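Local atomic coordinates of ABC transporter substrate-binding protein (Streptococcus pneumoniae, PDB entry 4OHN), a protein that probably serves as the extracellular substrate-binding component of an ABC uptake transporter and holds a histidine in its binding pocket. Residues A[175-180]-A[201-206]; A[104-109]-A[132-137]; A[114-119]-A[123-128]; A[181-186]-A[196-201]. All coordinates share one frame; numbering follows the deposited sequence.

Following the chain from the N terminus, strand 102-111 first takes part in contact 2, which closes a loop to the start of helix 134-141. Nested inside that loop, contact 3 draws 114-119 and 123-128 together where the chain turns back toward strand 127-130. Further on, contact 1 closes a second loop, from strand 175-179 to the segment leading into strand 206-212, and contact 4 is nested within it, laying helix 180-189 against strand 196-200. The two nested pairs follow in series without crossing. All four reach one mixed sheet; contacts 1 and 2, with centres about 5 Å apart, also touch the bound histidine.

Contact 1 (A[175-180]-A[201-206]); sequences GLLIDR and VGLETE. With HIS (histidine), chain B.
From Leu177 to Asp179 the strand runs at 26° to the direction of the 203-206 segment, with the two backbones kept well apart: the CA atoms of Asp179 and Glu206 are 9.4 Å from each other. Side chains span this gap at two points and bury 101 Å² in all. Farther from the ligand, Leu177 and Leu203 reach obliquely past each other and touch methyl to methyl, CD1 of Leu177 lying 4.2 Å from CD1 of Leu203. At the ligand end the meeting is between two carboxylates, OD2 of Asp179 coming to 4.0 Å from OE1 of Glu206. Such like charges would be costly alone, but donors gather around them. The amino N of the bound histidine gives a 2.7 Å hydrogen bond to OD2 of Asp179, and Glu206 OE1 accepts from Ser86 OG and Asn104 ND2; the latter also makes a weak bond to Asp179 OD2. Asp179 is directed to the ligand by its first torsion (chi1 -55°), which places CG opposite its own carbonyl carbon. Glu206 extends fully beyond CG to bring its carboxylate near that of Asp179; it is modelled in two conformers, and the carboxylate contact described belongs to one of them. An acidic group accepting from the ligand's amino nitrogen suits an amino-acid-binding pocket. Strand 175-179 is flanked in the sheet by 102-111 and 127-130. Leu177 packs further on Phe139 of helix 134-141, Leu203 lies against Asp138 of the same helix, and helix 161-169 covers Leu176 and Ile178.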
loop_
_atom_site.group_PDB
_atom_site.type_symbol
_atom_site.label_atom_id
_atom_site.label_comp_id
_atom_site.label_asym_id
_atom_site.label_seq_id
_atom_site.Cartn_x
_atom_site.Cartn_y
_atom_site.Cartn_z
ATOM N N GLY A 175 17.904 -5.896 7.134
ATOM C CA GLY A 175 17.271 -5.238 6.003
ATOM C C GLY A 175 15.779 -5.469 6.078
ATOM O O GLY A 175 15.325 -6.472 6.586
ATOM N N LEU A 176 15.040 -4.537 5.518
ATOM C CA LEU A 176 13.584 -4.587 5.475
ATOM C C LEU A 176 13.110 -4.379 4.040
ATOM O O LEU A 176 13.467 -3.386 3.405
ATOM C CB LEU A 176 12.995 -3.507 6.399
ATOM C CG LEU A 176 11.470 -3.352 6.379
ATOM C CD1 LEU A 176 10.743 -4.639 6.743
ATOM C CD2 LEU A 176 11.089 -2.202 7.338
ATOM N N LEU A 177 12.323 -5.334 3.552
ATOM C CA LEU A 177 11.685 -5.217 2.241
ATOM C C LEU A 177 10.378 -4.453 2.405
ATOM O O LEU A 177 9.501 -4.896 3.149
ATOM C CB LEU A 177 11.444 -6.614 1.672
ATOM C CG LEU A 177 10.906 -6.714 0.239
ATOM C CD1 LEU A 177 11.885 -6.087 -0.751
ATOM C CD2 LEU A 177 10.637 -8.167 -0.118
ATOM N N ILE A 178 10.238 -3.331 1.733
ATOM C CA ILE A 178 9.167 -2.378 2.013
ATOM C C ILE A 178 8.857 -1.511 0.796
ATOM O O ILE A 178 9.708 -1.281 -0.060
ATOM C CB ILE A 178 9.556 -1.517 3.248
ATOM C CG1 ILE A 178 8.448 -0.535 3.651
ATOM C CG2 ILE A 178 10.867 -0.797 3.014
ATOM C CD1 ILE A 178 8.700 0.128 5.005
ATOM N N ASP A 179 7.631 -1.019 0.699
ATOM C CA ASP A 179 7.253 -0.091 -0.347
ATOM C C ASP A 179 8.069 1.192 -0.298
ATOM O O ASP A 179 8.217 1.803 0.755
ATOM C CB ASP A 179 5.760 0.259 -0.215
ATOM C CG ASP A 179 4.895 -0.956 -0.201
ATOM O OD1 ASP A 179 4.958 -1.712 0.773
ATOM O OD2 ASP A 179 4.148 -1.145 -1.176
ATOM N N ARG A 180 8.559 1.641 -1.453
ATOM C CA ARG A 180 9.335 2.868 -1.527
ATOM C C ARG A 180 8.532 4.072 -1.055
ATOM O O ARG A 180 9.058 4.938 -0.382
ATOM C CB ARG A 180 9.877 3.080 -2.939
ATOM C CG ARG A 180 10.979 4.147 -3.038
ATOM C CD ARG A 180 11.652 4.085 -4.420
ATOM N NE ARG A 180 13.021 4.586 -4.423
ATOM C CZ ARG A 180 13.896 4.346 -5.396
ATOM N NH1 ARG A 180 13.548 3.601 -6.432
ATOM N NH2 ARG A 180 15.122 4.842 -5.331
ATOM N N VAL A 201 16.002 -3.636 -5.690
ATOM C CA VAL A 201 16.745 -4.884 -5.747
ATOM C C VAL A 201 16.312 -5.746 -6.928
ATOM O O VAL A 201 16.528 -6.958 -6.961
ATOM C CB VAL A 201 16.623 -5.677 -4.428
ATOM C CG1 VAL A 201 17.339 -4.936 -3.282
ATOM C CG2 VAL A 201 15.183 -5.961 -4.088
ATOM N N GLY A 202 15.726 -5.117 -7.932
ATOM C CA GLY A 202 15.451 -5.784 -9.188
ATOM C C GLY A 202 14.097 -6.453 -9.267
ATOM O O GLY A 202 13.863 -7.243 -10.191
ATOM N N LEU A 203 13.200 -6.171 -8.328
ATOM C CA LEU A 203 11.818 -6.628 -8.457
ATOM C C LEU A 203 11.130 -5.750 -9.481
ATOM O O LEU A 203 11.551 -4.629 -9.735
ATOM C CB LEU A 203 11.113 -6.573 -7.111
ATOM C CG LEU A 203 11.732 -7.496 -6.073
ATOM C CD1 LEU A 203 11.191 -7.207 -4.700
ATOM C CD2 LEU A 203 11.514 -8.970 -6.449
ATOM N N GLU A 204 10.103 -6.274 -10.139
ATOM C CA GLU A 204 9.434 -5.448 -11.126
ATOM C C GLU A 204 8.582 -4.393 -10.431
ATOM O O GLU A 204 8.077 -4.603 -9.332
ATOM C CB GLU A 204 8.606 -6.262 -12.121
ATOM C CG GLU A 204 8.196 -5.452 -13.354
ATOM C CD GLU A 204 9.364 -4.696 -13.973
ATOM O OE1 GLU A 204 10.352 -5.351 -14.369
ATOM O OE2 GLU A 204 9.307 -3.447 -14.039
ATOM N N THR A 205 8.400 -3.260 -11.082
ATOM C CA THR A 205 7.579 -2.215 -10.506
ATOM C C THR A 205 6.166 -2.721 -10.198
ATOM O O THR A 205 5.677 -3.691 -10.784
ATOM C CB THR A 205 7.499 -1.004 -11.439
ATOM O OG1 THR A 205 6.992 -1.416 -12.713
ATOM C CG2 THR A 205 8.878 -0.390 -11.615
ATOM N N GLU A 206 5.538 -2.063 -9.234
ATOM C CA GLU A 206 4.147 -2.279 -8.916
ATOM C C GLU A 206 3.349 -1.020 -9.315
ATOM O O GLU A 206 3.904 0.050 -9.617
ATOM C CB GLU A 206 3.963 -2.550 -7.405
ATOM C CG GLU A 206 4.498 -3.920 -6.883
ATOM C CD GLU A 206 4.334 -4.105 -5.375
ATOM O OE1 GLU A 206 4.126 -3.087 -4.698
ATOM O OE2 GLU A 206 4.398 -5.256 -4.870
HETATM N N HIS B . 1.721 -2.313 -1.180
HETATM C CA HIS B . 1.761 -3.452 -0.230
HETATM C C HIS B . 0.537 -4.326 -0.386
HETATM O O HIS B . -0.351 -3.994 -1.205
HETATM C CB HIS B . 1.999 -2.998 1.230
HETATM C CG HIS B . 0.828 -2.415 1.965
HETATM N ND1 HIS B . 0.649 -2.649 3.319
HETATM C CD2 HIS B . -0.152 -1.549 1.606
HETATM C CE1 HIS B . -0.405 -1.979 3.744
HETATM N NE2 HIS B . -0.907 -1.297 2.727
HETATM O OXT HIS B . 0.482 -5.361 0.312
#

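Contact 2 (A[104-109]-A[132-137]); sequences NEQVLV and GSSGYA. With HIS (histidine), chain B.
Gln106 packs against Ser134 and Gly135 in a buried strand-to-helix contact, where the central strand 102-111 faces the N-terminal turn of helix 134-141 beside the bound histidine. The glutamine chain leaves the strand toward the helix and bends at chi2 (-68°), bringing its amide to the start of the helix. There OE1 of Gln106 comes within 3.4 Å of CA of Gly135, an approach helped by the absence of a side chain on the glycine. A water bridges the same two residues: it donates to Gln106 OE1 over 2.8 Å and accepts from Gly135 N over 3.2 Å. The NE2 of Gln106 instead donates to Glu206 OE1, and lies 3.8 Å from OG of Ser134, whose hydroxyl is hydrogen-bonded to Glu206 OE2. One carboxylate thus links both sides of the contact. Ser133 is the N-cap, its OG accepting from Tyr136 N over 3.0 Å with an angle of 162°. Next to it, Ser134 N donates to OXT of the histidine over 3.0 Å, so the ligand carboxylate sits at the helix start, where the helix dipole would probably favour a negative charge. Arg91 also binds the histidine. Behind Gln106, strand 102-111 is hydrogen-bonded to strands 175-179 and 196-200, with Val107 and Val109 turned to helix 180-189; helix 134-141 directly follows strand 127-130 of the same sheet.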
loop_
_atom_site.group_PDB
_atom_site.type_symbol
_atom_site.label_atom_id
_atom_site.label_comp_id
_atom_site.label_asym_id
_atom_site.label_seq_id
_atom_site.Cartn_x
_atom_site.Cartn_y
_atom_site.Cartn_z
ATOM N N ASN A 104 4.692 2.187 -7.869
ATOM C CA ASN A 104 5.379 1.912 -6.622
ATOM C C ASN A 104 6.467 0.895 -6.888
ATOM O O ASN A 104 6.425 0.187 -7.898
ATOM C CB ASN A 104 4.379 1.376 -5.602
ATOM C CG ASN A 104 5.005 1.062 -4.255
ATOM O OD1 ASN A 104 5.678 1.919 -3.621
ATOM N ND2 ASN A 104 4.867 -0.203 -3.853
ATOM N N GLU A 105 7.459 0.856 -6.014
ATOM C CA GLU A 105 8.535 -0.118 -6.107
ATOM C C GLU A 105 8.804 -0.682 -4.741
ATOM O O GLU A 105 8.617 -0.006 -3.742
ATOM C CB GLU A 105 9.819 0.510 -6.647
ATOM C CG GLU A 105 9.696 1.077 -8.067
ATOM C CD GLU A 105 8.984 2.430 -8.130
ATOM O OE1 GLU A 105 9.311 3.332 -7.326
ATOM O OE2 GLU A 105 8.100 2.599 -8.997
ATOM N N GLN A 106 9.183 -1.945 -4.703
ATOM C CA GLN A 106 9.669 -2.573 -3.485
ATOM C C GLN A 106 11.158 -2.287 -3.348
ATOM O O GLN A 106 11.947 -2.430 -4.300
ATOM C CB GLN A 106 9.370 -4.064 -3.491
ATOM C CG GLN A 106 7.872 -4.400 -3.576
ATOM C CD GLN A 106 7.108 -4.003 -2.336
ATOM O OE1 GLN A 106 7.576 -4.193 -1.211
ATOM N NE2 GLN A 106 5.932 -3.428 -2.528
ATOM N N VAL A 107 11.538 -1.813 -2.184
ATOM C CA VAL A 107 12.932 -1.473 -1.904
ATOM C C VAL A 107 13.391 -2.210 -0.659
ATOM O O VAL A 107 12.594 -2.690 0.161
ATOM C CB VAL A 107 13.142 0.051 -1.681
ATOM C CG1 VAL A 107 12.946 0.836 -2.999
ATOM C CG2 VAL A 107 12.246 0.595 -0.607
ATOM N N LEU A 108 14.707 -2.360 -0.526
ATOM C CA LEU A 108 15.320 -2.685 0.741
ATOM C C LEU A 108 15.729 -1.430 1.464
ATOM O O LEU A 108 16.212 -0.454 0.852
ATOM C CB LEU A 108 16.551 -3.562 0.565
ATOM C CG LEU A 108 16.364 -5.048 0.324
ATOM C CD1 LEU A 108 17.714 -5.742 0.329
ATOM C CD2 LEU A 108 15.428 -5.649 1.368
ATOM N N VAL A 109 15.534 -1.472 2.771
ATOM C CA VAL A 109 16.021 -0.431 3.674
ATOM C C VAL A 109 17.007 -1.085 4.653
ATOM O O VAL A 109 16.693 -2.101 5.275
ATOM C CB VAL A 109 14.880 0.275 4.429
ATOM C CG1 VAL A 109 15.421 1.348 5.367
ATOM C CG2 VAL A 109 13.910 0.911 3.435
ATOM N N GLY A 132 1.571 -9.611 5.334
ATOM C CA GLY A 132 0.469 -9.588 4.373
ATOM C C GLY A 132 0.762 -8.789 3.114
ATOM O O GLY A 132 -0.125 -8.518 2.315
ATOM N N SER A 133 2.017 -8.382 2.953
ATOM C CA SER A 133 2.373 -7.486 1.852
ATOM C C SER A 133 2.653 -8.169 0.527
ATOM O O SER A 133 3.057 -9.331 0.454
ATOM C CB SER A 133 3.589 -6.653 2.216
ATOM O OG SER A 133 4.789 -7.409 2.243
ATOM N N SER A 134 2.472 -7.408 -0.533
ATOM C CA SER A 134 2.834 -7.852 -1.869
ATOM C C SER A 134 4.353 -8.070 -1.934
ATOM O O SER A 134 4.821 -8.934 -2.662
ATOM C CB SER A 134 2.356 -6.829 -2.902
ATOM O OG SER A 134 2.843 -5.564 -2.578
ATOM N N GLY A 135 5.105 -7.287 -1.188
ATOM C CA GLY A 135 6.550 -7.473 -1.133
ATOM C C GLY A 135 6.931 -8.856 -0.650
ATOM O O GLY A 135 7.807 -9.511 -1.242
ATOM N N TYR A 136 6.314 -9.314 0.423
ATOM C CA TYR A 136 6.609 -10.650 0.910
ATOM C C TYR A 136 6.237 -11.702 -0.121
ATOM O O TYR A 136 6.967 -12.689 -0.326
ATOM C CB TYR A 136 5.914 -10.947 2.254
ATOM C CG TYR A 136 6.239 -12.331 2.750
ATOM C CD1 TYR A 136 7.503 -12.618 3.229
ATOM C CD2 TYR A 136 5.340 -13.368 2.640
ATOM C CE1 TYR A 136 7.844 -13.897 3.630
ATOM C CE2 TYR A 136 5.685 -14.654 3.038
ATOM C CZ TYR A 136 6.937 -14.894 3.535
ATOM O OH TYR A 136 7.297 -16.156 3.955
ATOM N N ALA A 137 5.111 -11.518 -0.798
ATOM C CA ALA A 137 4.724 -12.473 -1.823
ATOM C C ALA A 137 5.777 -12.526 -2.946
ATOM O O ALA A 137 6.092 -13.586 -3.459
ATOM C CB ALA A 137 3.348 -12.131 -2.407
HETATM N N HIS B . 1.721 -2.313 -1.180
HETATM C CA HIS B . 1.761 -3.452 -0.230
HETATM C C HIS B . 0.537 -4.326 -0.386
HETATM O O HIS B . -0.351 -3.994 -1.205
HETATM C CB HIS B . 1.999 -2.998 1.230
HETATM C CG HIS B . 0.828 -2.415 1.965
HETATM N ND1 HIS B . 0.649 -2.649 3.319
HETATM C CD2 HIS B . -0.152 -1.549 1.606
HETATM C CE1 HIS B . -0.405 -1.979 3.744
HETATM N NE2 HIS B . -0.907 -1.297 2.727
HETATM O OXT HIS B . 0.482 -5.361 0.312
HETATM O O HOH W 1 5.388 -4.505 0.452
#

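Contact 3 (A[114-119]-A[123-128]); sequences SGITTA and TGKTLG
Ile116 and Lys125 are brought together by an extended isoleucine and a bent lysine: CD1 of Ile116 lies trans to CA (chi2 169°), stretching the side chain toward Lys125, while the first torsion of the lysine (chi1 -61°) sets CG beside its backbone N and so next to the isoleucine, the rest of the chain bending away beyond CG. They meet through CD1 of Ile116 and CG of Lys125, 4.3 Å apart, a loose apolar touch made by the hydrocarbon part of the lysine. The second approach lies where the loop closes, with the backbone O of Ala119 4.3 Å from the backbone N of Thr123; the hydroxyl of Thr123 is hydrogen-bonded to Lys120 O. The isoleucine backbone is held on both sides. Its N donates to OG of Ser114 over 3.1 Å, and its O accepts from Thr110 OG1 and Asn197 ND2, which fixes the loop to strands 102-111 and 196-200. On the other segment, Lys125 also rests on Asp174. Altogether 89 Å² is buried, partly at the surface and far from the bound histidine. The bond from Ile116 N to Ser114 OG defines an ST turn, here opening the connection from strand 102-111 to strand 127-130 in one alpha/beta domain of a family 3 solute-binding protein.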
loop_
_atom_site.group_PDB
_atom_site.type_symbol
_atom_site.label_atom_id
_atom_site.label_comp_id
_atom_site.label_asym_id
_atom_site.label_seq_id
_atom_site.Cartn_x
_atom_site.Cartn_y
_atom_site.Cartn_z
ATOM N N SER A 114 25.431 -0.409 8.277
ATOM C CA SER A 114 25.629 -1.755 7.745
ATOM C C SER A 114 26.544 -1.790 6.526
ATOM O O SER A 114 27.128 -2.839 6.210
ATOM C CB SER A 114 24.280 -2.404 7.377
ATOM O OG SER A 114 23.753 -1.878 6.166
ATOM N N GLY A 115 26.610 -0.681 5.805
ATOM C CA GLY A 115 27.333 -0.653 4.549
ATOM C C GLY A 115 26.690 -1.449 3.429
ATOM O O GLY A 115 27.316 -1.625 2.395
ATOM N N ILE A 116 25.444 -1.888 3.624
ATOM C CA ILE A 116 24.728 -2.711 2.638
ATOM C C ILE A 116 23.926 -1.809 1.718
ATOM O O ILE A 116 22.977 -1.144 2.156
ATOM C CB ILE A 116 23.762 -3.699 3.328
ATOM C CG1 ILE A 116 24.518 -4.635 4.254
ATOM C CG2 ILE A 116 22.982 -4.488 2.274
ATOM C CD1 ILE A 116 23.640 -5.456 5.178
ATOM N N THR A 117 24.295 -1.787 0.443
ATOM C CA THR A 117 23.604 -0.989 -0.563
ATOM C C THR A 117 23.200 -1.839 -1.774
ATOM O O THR A 117 22.813 -1.313 -2.810
ATOM C CB THR A 117 24.465 0.182 -1.062
ATOM O OG1 THR A 117 25.649 -0.313 -1.692
ATOM C CG2 THR A 117 24.854 1.111 0.112
ATOM N N THR A 118 23.312 -3.159 -1.649
ATOM C CA THR A 118 22.946 -4.067 -2.723
ATOM C C THR A 118 22.402 -5.341 -2.111
ATOM O O THR A 118 22.823 -5.731 -1.026
ATOM C CB THR A 118 24.155 -4.354 -3.623
ATOM O OG1 THR A 118 23.732 -5.144 -4.745
ATOM C CG2 THR A 118 25.247 -5.104 -2.911
ATOM N N ALA A 119 21.502 -6.017 -2.817
ATOM C CA ALA A 119 20.921 -7.274 -2.336
ATOM C C ALA A 119 21.998 -8.308 -2.062
ATOM O O ALA A 119 21.881 -9.081 -1.108
ATOM C CB ALA A 119 19.939 -7.816 -3.358
ATOM N N THR A 123 23.700 -11.370 1.988
ATOM C CA THR A 123 24.039 -12.777 2.105
ATOM C C THR A 123 24.271 -13.104 3.579
ATOM O O THR A 123 25.071 -12.465 4.262
ATOM C CB THR A 123 25.235 -13.157 1.200
ATOM O OG1 THR A 123 24.864 -12.927 -0.172
ATOM C CG2 THR A 123 25.587 -14.639 1.386
ATOM N N GLY A 124 23.506 -14.076 4.090
ATOM C CA GLY A 124 23.643 -14.484 5.477
ATOM C C GLY A 124 23.070 -13.503 6.493
ATOM O O GLY A 124 23.182 -13.709 7.700
ATOM N N LYS A 125 22.451 -12.423 6.014
ATOM C CA LYS A 125 21.891 -11.380 6.881
ATOM C C LYS A 125 20.380 -11.599 7.064
ATOM O O LYS A 125 19.751 -12.323 6.299
ATOM C CB LYS A 125 22.150 -9.992 6.281
ATOM C CG LYS A 125 23.631 -9.639 6.113
ATOM C CD LYS A 125 24.306 -9.471 7.458
ATOM C CE LYS A 125 25.738 -8.993 7.308
ATOM N NZ LYS A 125 26.443 -9.097 8.616
ATOM N N THR A 126 19.809 -10.986 8.096
ATOM C CA THR A 126 18.416 -11.179 8.477
ATOM C C THR A 126 17.522 -10.168 7.770
ATOM O O THR A 126 17.739 -8.950 7.849
ATOM C CB THR A 126 18.255 -11.043 10.000
ATOM O OG1 THR A 126 19.178 -11.925 10.645
ATOM C CG2 THR A 126 16.802 -11.352 10.447
ATOM N N LEU A 127 16.515 -10.682 7.060
ATOM C CA LEU A 127 15.524 -9.865 6.370
ATOM C C LEU A 127 14.216 -9.848 7.118
ATOM O O LEU A 127 13.805 -10.866 7.676
ATOM C CB LEU A 127 15.279 -10.474 4.977
ATOM C CG LEU A 127 14.319 -9.680 4.088
ATOM C CD1 LEU A 127 14.937 -8.401 3.659
ATOM C CD2 LEU A 127 13.911 -10.528 2.884
ATOM N N GLY A 128 13.560 -8.685 7.135
ATOM C CA GLY A 128 12.180 -8.548 7.592
ATOM C C GLY A 128 11.245 -8.139 6.462
ATOM O O GLY A 128 11.661 -7.613 5.440
#

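Contact 4 (A[181-186]-A[196-201]); sequences VYANYY and YNVFTV. With ACT (acetate ion), chain C.
Tyr196, at the start of strand 196-200, is joined to Tyr186 of helix 180-189 by an acetate ion, probably from the crystallisation liquor. Its OH donates to acetate O over 2.6 Å, and Tyr186 OH donates to acetate OXT over 2.7 Å; each oxygen lies at the edge of its ring, near the ring plane, so the ion bridges two phenols, its methyl leaning over the phenol end of Tyr196. Asn197 turns away from the helix, its OD1 binding Lys112 NZ. Val198 makes the direct contact. With CG1 anti to the backbone N (chi1 -177°), that methyl reaches the helix and lies 4.3 Å from CB of Ala183 and 4.4 Å from OD1 of Asn184. The small alanine lets strand and helix approach closely, CA of Ala183 being 7.6 Å from CA of Val198, and 87 Å² is buried in all. Phe199 points to the far side of the strand, where its ring packs near Ile116 and Thr117, while Thr200 again turns to the helix side and rests on Arg180. Val198 is also packed against Leu187 of the same helix and Val107 of strand 102-111, to which strand 196-200 is hydrogen-bonded in antiparallel fashion. Helix 161-169 lies beside this layer, touching Tyr196 through Leu168 and Tyr186 through Leu165, so that 196-200 and two helices meet on one face of the sheet.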
loop_
_atom_site.group_PDB
_atom_site.type_symbol
_atom_site.label_atom_id
_atom_site.label_comp_id
_atom_site.label_asym_id
_atom_site.label_seq_id
_atom_site.Cartn_x
_atom_site.Cartn_y
_atom_site.Cartn_z
ATOM N N VAL A 181 7.244 4.154 -1.392
ATOM C CA VAL A 181 6.480 5.331 -0.975
ATOM C C VAL A 181 6.424 5.433 0.533
ATOM O O VAL A 181 6.488 6.514 1.096
ATOM C CB VAL A 181 5.029 5.386 -1.517
ATOM C CG1 VAL A 181 5.026 5.417 -3.038
ATOM C CG2 VAL A 181 4.166 4.242 -0.957
ATOM N N TYR A 182 6.306 4.296 1.199
ATOM C CA TYR A 182 6.296 4.324 2.653
ATOM C C TYR A 182 7.660 4.737 3.193
ATOM O O TYR A 182 7.765 5.640 4.020
ATOM C CB TYR A 182 5.866 2.954 3.184
ATOM C CG TYR A 182 5.742 2.833 4.688
ATOM C CD1 TYR A 182 4.557 2.482 5.293
ATOM C CD2 TYR A 182 6.812 3.070 5.516
ATOM C CE1 TYR A 182 4.470 2.377 6.683
ATOM C CE2 TYR A 182 6.717 2.977 6.841
ATOM C CZ TYR A 182 5.569 2.642 7.427
ATOM O OH TYR A 182 5.554 2.556 8.825
ATOM N N ALA A 183 8.712 4.063 2.734
ATOM C CA ALA A 183 10.044 4.339 3.249
ATOM C C ALA A 183 10.400 5.802 3.097
ATOM O O ALA A 183 10.881 6.423 4.065
ATOM C CB ALA A 183 11.072 3.458 2.542
ATOM N N ASN A 184 10.170 6.374 1.919
ATOM C CA ASN A 184 10.529 7.781 1.666
ATOM C C ASN A 184 9.793 8.709 2.631
ATOM O O ASN A 184 10.393 9.595 3.247
ATOM C CB ASN A 184 10.168 8.195 0.234
ATOM C CG ASN A 184 11.110 7.633 -0.825
ATOM O OD1 ASN A 184 12.213 7.194 -0.530
ATOM N ND2 ASN A 184 10.672 7.690 -2.087
ATOM N N TYR A 185 8.487 8.522 2.785
ATOM C CA TYR A 185 7.714 9.412 3.633
ATOM C C TYR A 185 8.077 9.234 5.112
ATOM O O TYR A 185 8.289 10.213 5.841
ATOM C CB TYR A 185 6.206 9.193 3.421
ATOM C CG TYR A 185 5.358 10.165 4.189
ATOM C CD1 TYR A 185 5.006 9.914 5.504
ATOM C CD2 TYR A 185 4.916 11.343 3.602
ATOM C CE1 TYR A 185 4.257 10.801 6.235
ATOM C CE2 TYR A 185 4.161 12.236 4.313
ATOM C CZ TYR A 185 3.820 11.960 5.628
ATOM O OH TYR A 185 3.047 12.857 6.340
ATOM N N TYR A 186 8.117 7.984 5.550
ATOM C CA TYR A 186 8.413 7.679 6.945
ATOM C C TYR A 186 9.760 8.242 7.363
ATOM O O TYR A 186 9.888 8.890 8.407
ATOM C CB TYR A 186 8.414 6.167 7.136
ATOM C CG TYR A 186 8.886 5.731 8.512
ATOM C CD1 TYR A 186 10.234 5.598 8.790
ATOM C CD2 TYR A 186 7.990 5.434 9.507
ATOM C CE1 TYR A 186 10.682 5.215 10.047
ATOM C CE2 TYR A 186 8.429 5.037 10.781
ATOM C CZ TYR A 186 9.779 4.937 11.032
ATOM O OH TYR A 186 10.208 4.538 12.285
ATOM N N TYR A 196 19.706 5.843 6.896
ATOM C CA TYR A 196 19.335 4.591 6.202
ATOM C C TYR A 196 19.640 4.653 4.713
ATOM O O TYR A 196 19.648 5.718 4.110
ATOM C CB TYR A 196 17.824 4.289 6.411
ATOM C CG TYR A 196 17.492 3.997 7.851
ATOM C CD1 TYR A 196 17.119 5.000 8.722
ATOM C CD2 TYR A 196 17.622 2.709 8.367
ATOM C CE1 TYR A 196 16.882 4.723 10.062
ATOM C CE2 TYR A 196 17.386 2.423 9.679
ATOM C CZ TYR A 196 17.034 3.424 10.531
ATOM O OH TYR A 196 16.816 3.116 11.857
ATOM N N ASN A 197 19.903 3.482 4.140
ATOM C CA ASN A 197 19.959 3.290 2.694
ATOM C C ASN A 197 18.635 2.734 2.211
ATOM O O ASN A 197 18.059 1.878 2.881
ATOM C CB ASN A 197 21.071 2.303 2.334
ATOM C CG ASN A 197 22.439 2.806 2.687
ATOM O OD1 ASN A 197 22.751 3.989 2.499
ATOM N ND2 ASN A 197 23.280 1.920 3.203
ATOM N N VAL A 198 18.166 3.213 1.075
ATOM C CA VAL A 198 16.902 2.789 0.481
ATOM C C VAL A 198 17.183 2.508 -0.977
ATOM O O VAL A 198 17.604 3.409 -1.708
ATOM C CB VAL A 198 15.837 3.921 0.592
ATOM C CG1 VAL A 198 14.502 3.447 0.031
ATOM C CG2 VAL A 198 15.671 4.395 2.054
ATOM N N PHE A 199 16.997 1.266 -1.424
ATOM C CA PHE A 199 17.380 0.925 -2.785
ATOM C C PHE A 199 16.567 -0.226 -3.350
ATOM O O PHE A 199 16.172 -1.143 -2.639
ATOM C CB PHE A 199 18.884 0.600 -2.864
ATOM C CG PHE A 199 19.324 -0.463 -1.892
ATOM C CD1 PHE A 199 19.652 -0.135 -0.578
ATOM C CD2 PHE A 199 19.430 -1.788 -2.287
ATOM C CE1 PHE A 199 20.038 -1.105 0.327
ATOM C CE2 PHE A 199 19.822 -2.755 -1.377
ATOM C CZ PHE A 199 20.135 -2.409 -0.084
ATOM N N THR A 200 16.312 -0.179 -4.651
ATOM C CA THR A 200 15.621 -1.281 -5.313
ATOM C C THR A 200 16.583 -2.451 -5.489
ATOM O O THR A 200 17.790 -2.315 -5.451
ATOM C CB THR A 200 14.979 -0.834 -6.635
ATOM O OG1 THR A 200 15.985 -0.251 -7.453
ATOM C CG2 THR A 200 13.826 0.179 -6.418
ATOM N N VAL A 201 16.002 -3.636 -5.690
ATOM C CA VAL A 201 16.745 -4.884 -5.747
ATOM C C VAL A 201 16.312 -5.746 -6.928
ATOM O O VAL A 201 16.528 -6.958 -6.961
ATOM C CB VAL A 201 16.623 -5.677 -4.428
ATOM C CG1 VAL A 201 17.339 -4.936 -3.282
ATOM C CG2 VAL A 201 15.183 -5.961 -4.088
HETATM C C ACT C . 13.791 4.257 12.359
HETATM O O ACT C . 14.926 4.540 12.813
HETATM O OXT ACT C . 12.823 4.907 12.823
HETATM C CH3 ACT C . 13.636 3.208 11.311
#